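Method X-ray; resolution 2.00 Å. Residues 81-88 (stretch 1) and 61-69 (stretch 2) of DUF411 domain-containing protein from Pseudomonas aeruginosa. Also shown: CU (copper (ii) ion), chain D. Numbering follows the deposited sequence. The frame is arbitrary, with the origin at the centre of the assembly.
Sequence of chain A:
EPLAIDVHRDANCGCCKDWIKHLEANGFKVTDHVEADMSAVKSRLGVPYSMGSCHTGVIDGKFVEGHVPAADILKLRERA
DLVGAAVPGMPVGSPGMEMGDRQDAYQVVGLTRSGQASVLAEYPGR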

# COMPACT_ATOMS: atom_id res chain seq x y z
N ASP A 81 -16.46 -3.69 -4.03
CA ASP A 81 -16.11 -5.10 -4.00
C ASP A 81 -14.71 -5.39 -3.46
O ASP A 81 -14.39 -6.56 -3.23
CB ASP A 81 -16.23 -5.70 -5.41
CG ASP A 81 -15.40 -4.95 -6.43
OD1 ASP A 81 -15.46 -3.71 -6.44
OD2 ASP A 81 -14.68 -5.60 -7.21
N LEU A 82 -13.87 -4.37 -3.23
CA LEU A 82 -12.48 -4.58 -2.84
C LEU A 82 -12.26 -4.21 -1.38
O LEU A 82 -12.72 -3.16 -0.91
CB LEU A 82 -11.51 -3.77 -3.71
CG LEU A 82 -11.49 -4.07 -5.21
CD1 LEU A 82 -10.47 -3.19 -5.91
CD2 LEU A 82 -11.22 -5.54 -5.48
N VAL A 83 -11.53 -5.07 -0.67
CA VAL A 83 -11.16 -4.86 0.72
C VAL A 83 -9.70 -4.42 0.89
O VAL A 83 -9.27 -4.15 2.01
CB VAL A 83 -11.43 -6.15 1.52
CG1 VAL A 83 -10.35 -7.17 1.21
CG2 VAL A 83 -11.54 -5.87 3.03
N GLY A 84 -8.93 -4.34 -0.20
CA GLY A 84 -7.53 -3.96 -0.10
C GLY A 84 -6.88 -3.98 -1.47
O GLY A 84 -7.43 -4.52 -2.43
N ALA A 85 -5.72 -3.33 -1.54
CA ALA A 85 -4.87 -3.39 -2.72
C ALA A 85 -3.43 -3.52 -2.27
O ALA A 85 -3.06 -2.98 -1.22
CB ALA A 85 -5.04 -2.18 -3.62
N ALA A 86 -2.63 -4.26 -3.04
CA ALA A 86 -1.25 -4.57 -2.69
C ALA A 86 -0.35 -4.34 -3.89
O ALA A 86 -0.72 -4.68 -5.04
CB ALA A 86 -1.08 -6.05 -2.23
N VAL A 87 0.83 -3.78 -3.63
CA VAL A 87 2.00 -3.93 -4.50
C VAL A 87 2.99 -4.81 -3.75
O VAL A 87 3.70 -4.33 -2.86
CB VAL A 87 2.63 -2.58 -4.87
CG1 VAL A 87 3.91 -2.84 -5.69
CG2 VAL A 87 1.63 -1.69 -5.63
N PRO A 88 3.05 -6.11 -4.04
CA PRO A 88 3.91 -7.00 -3.25
C PRO A 88 5.39 -6.63 -3.40
O PRO A 88 5.81 -6.07 -4.41
CB PRO A 88 3.63 -8.38 -3.85
CG PRO A 88 2.28 -8.25 -4.47
CD PRO A 88 2.22 -6.84 -5.01
CU CU D . 9.30 0.19 1.12
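Stretch 2, residues 61-69: GKFVEGHVP

Stretch 2 lies alongside stretch 1 as a neighbouring parallel strand. Residues 62-65 are extended, as are G84 to A86 opposite them, and the two strand axes run in the same N-to-C direction, 5° apart, with a closest approach of 4.7 Å. The register pairs G84 with F63, A85 with V64 and A86 with E65, at CA-CA distances of 4.4, 5.2 and 4.3 Å respectively. The stretches remain side by side at the next pair, with the CA atoms of V87 and G66 5.1 Å apart.

Four backbone hydrogen bonds hold this register. F63 N donates to V83 O at 3.2 Å, and F63 O accepts from A85 N at 3.0 Å, so that F63 reaches the residues before and after its partner G84. The pattern repeats two residues later: E65 N donates to A85 O at 2.9 Å, almost linearly with an angle of 172° at the hydrogen, and E65 O accepts from V87 N at 2.8 Å. The carbonyl groups also receive CA-H...O contacts, among them G84 CA to F63 O at 3.1 Å and A86 CA to E65 O at 3.3 Å.

After E65 the backbone of stretch 2 turns. G66 adopts phi/psi of 82/-163°, a conformation in which a CB would be jammed against the preceding carbonyl oxygen; an ideal CB would also lie 2.4 Å from V87 O. A weak hydrogen bond from V68 N to G66 O (2.8 Å) spans the turn. Here a water links the two stretches, accepting from H67 N at 2.8 Å and donating to V87 O at 2.7 Å.

The side chains extend the contact at both ends. K62, whose CA-to-CB bond points toward stretch 1, has chi1 in the m well and the remaining chi angles t, and donates from NZ to L82 O at 2.8 Å. F63 and E65 share a sheet face with A86, and G84 lacks a side chain on that face. The F63 ring (chi1 p) uses this space: G84 CA sits over one ring face, 3.6 Å from the centroid and 5° off the normal, in a CH-pi contact. An ideal CB on G84 would fall 2.4 Å from F63 CZ, so the close packing depends on the absence of a side chain there. V83 adds an apolar contact, with its CG1 4.2 Å from F63 CE2.

Farther along the same face, A86 CB meets E65 CB at 3.6 Å, while the end of the E65 side chain leads away and its carboxylate is hydrogen-bonded elsewhere in the structure. A85 and V64 point to the other face. V87, whose CA-to-CB bond points toward stretch 2, places CG2 3.9 Å from V68 CG2 and 3.8 Å from H67 O, packing against the turn. H67 itself binds the copper ion through NE2 at 2.1 Å. In all, the two stretches bury 562 Å² of surface, both sides summed.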

# COMPACT_ATOMS: atom_id res chain seq x y z
N GLY A 61 -11.12 1.31 6.43
CA GLY A 61 -11.33 -0.10 6.61
C GLY A 61 -10.59 -1.02 5.66
O GLY A 61 -10.56 -2.23 5.90
N LYS A 62 -9.98 -0.50 4.59
CA LYS A 62 -9.32 -1.34 3.59
C LYS A 62 -7.81 -1.24 3.74
O LYS A 62 -7.29 -0.19 4.15
CB LYS A 62 -9.75 -0.91 2.19
CG LYS A 62 -11.27 -0.76 2.04
CD LYS A 62 -11.65 -0.49 0.59
CE LYS A 62 -13.18 -0.48 0.43
NZ LYS A 62 -13.48 -0.42 -1.02
N PHE A 63 -7.10 -2.32 3.41
CA PHE A 63 -5.65 -2.32 3.57
C PHE A 63 -4.96 -1.86 2.28
O PHE A 63 -5.46 -2.04 1.17
CB PHE A 63 -5.10 -3.70 4.00
CG PHE A 63 -5.24 -4.80 2.97
CD1 PHE A 63 -4.39 -4.89 1.88
CD2 PHE A 63 -6.19 -5.81 3.15
CE1 PHE A 63 -4.51 -5.91 0.97
CE2 PHE A 63 -6.31 -6.84 2.26
CZ PHE A 63 -5.48 -6.90 1.16
N VAL A 64 -3.78 -1.26 2.45
CA VAL A 64 -2.96 -0.72 1.37
C VAL A 64 -1.58 -1.31 1.63
O VAL A 64 -0.89 -0.87 2.55
CB VAL A 64 -2.92 0.81 1.36
CG1 VAL A 64 -1.99 1.32 0.24
CG2 VAL A 64 -4.37 1.42 1.21
N GLU A 65 -1.22 -2.35 0.89
CA GLU A 65 0.00 -3.10 1.16
C GLU A 65 1.09 -2.61 0.22
O GLU A 65 0.97 -2.74 -1.00
CB GLU A 65 -0.24 -4.60 0.99
CG GLU A 65 0.96 -5.47 1.35
CD GLU A 65 1.28 -5.46 2.84
OE1 GLU A 65 0.42 -4.96 3.60
OE2 GLU A 65 2.38 -5.94 3.26
N GLY A 66 2.15 -2.05 0.77
CA GLY A 66 3.25 -1.66 -0.07
C GLY A 66 3.09 -0.32 -0.79
O GLY A 66 2.27 0.55 -0.43
N HIS A 67 3.92 -0.15 -1.81
CA HIS A 67 4.10 1.15 -2.47
C HIS A 67 3.02 1.40 -3.53
O HIS A 67 3.29 1.59 -4.71
CB HIS A 67 5.51 1.20 -3.04
CG HIS A 67 6.57 1.29 -1.98
ND1 HIS A 67 7.07 2.50 -1.53
CD2 HIS A 67 7.17 0.34 -1.23
CE1 HIS A 67 7.93 2.28 -0.56
NE2 HIS A 67 8.02 0.98 -0.35
N VAL A 68 1.77 1.43 -3.07
CA VAL A 68 0.62 1.73 -3.94
C VAL A 68 0.59 3.22 -4.26
O VAL A 68 0.65 4.05 -3.33
CB VAL A 68 -0.69 1.31 -3.27
CG1 VAL A 68 -1.87 1.59 -4.23
CG2 VAL A 68 -0.68 -0.19 -2.82
N PRO A 69 0.49 3.62 -5.53
CA PRO A 69 0.40 5.05 -5.84
C PRO A 69 -0.89 5.66 -5.28
O PRO A 69 -1.92 4.99 -5.20
CB PRO A 69 0.40 5.07 -7.38
CG PRO A 69 1.18 3.81 -7.75
CD PRO A 69 0.67 2.80 -6.75
O HOH W 1 5.51 -2.33 -2.72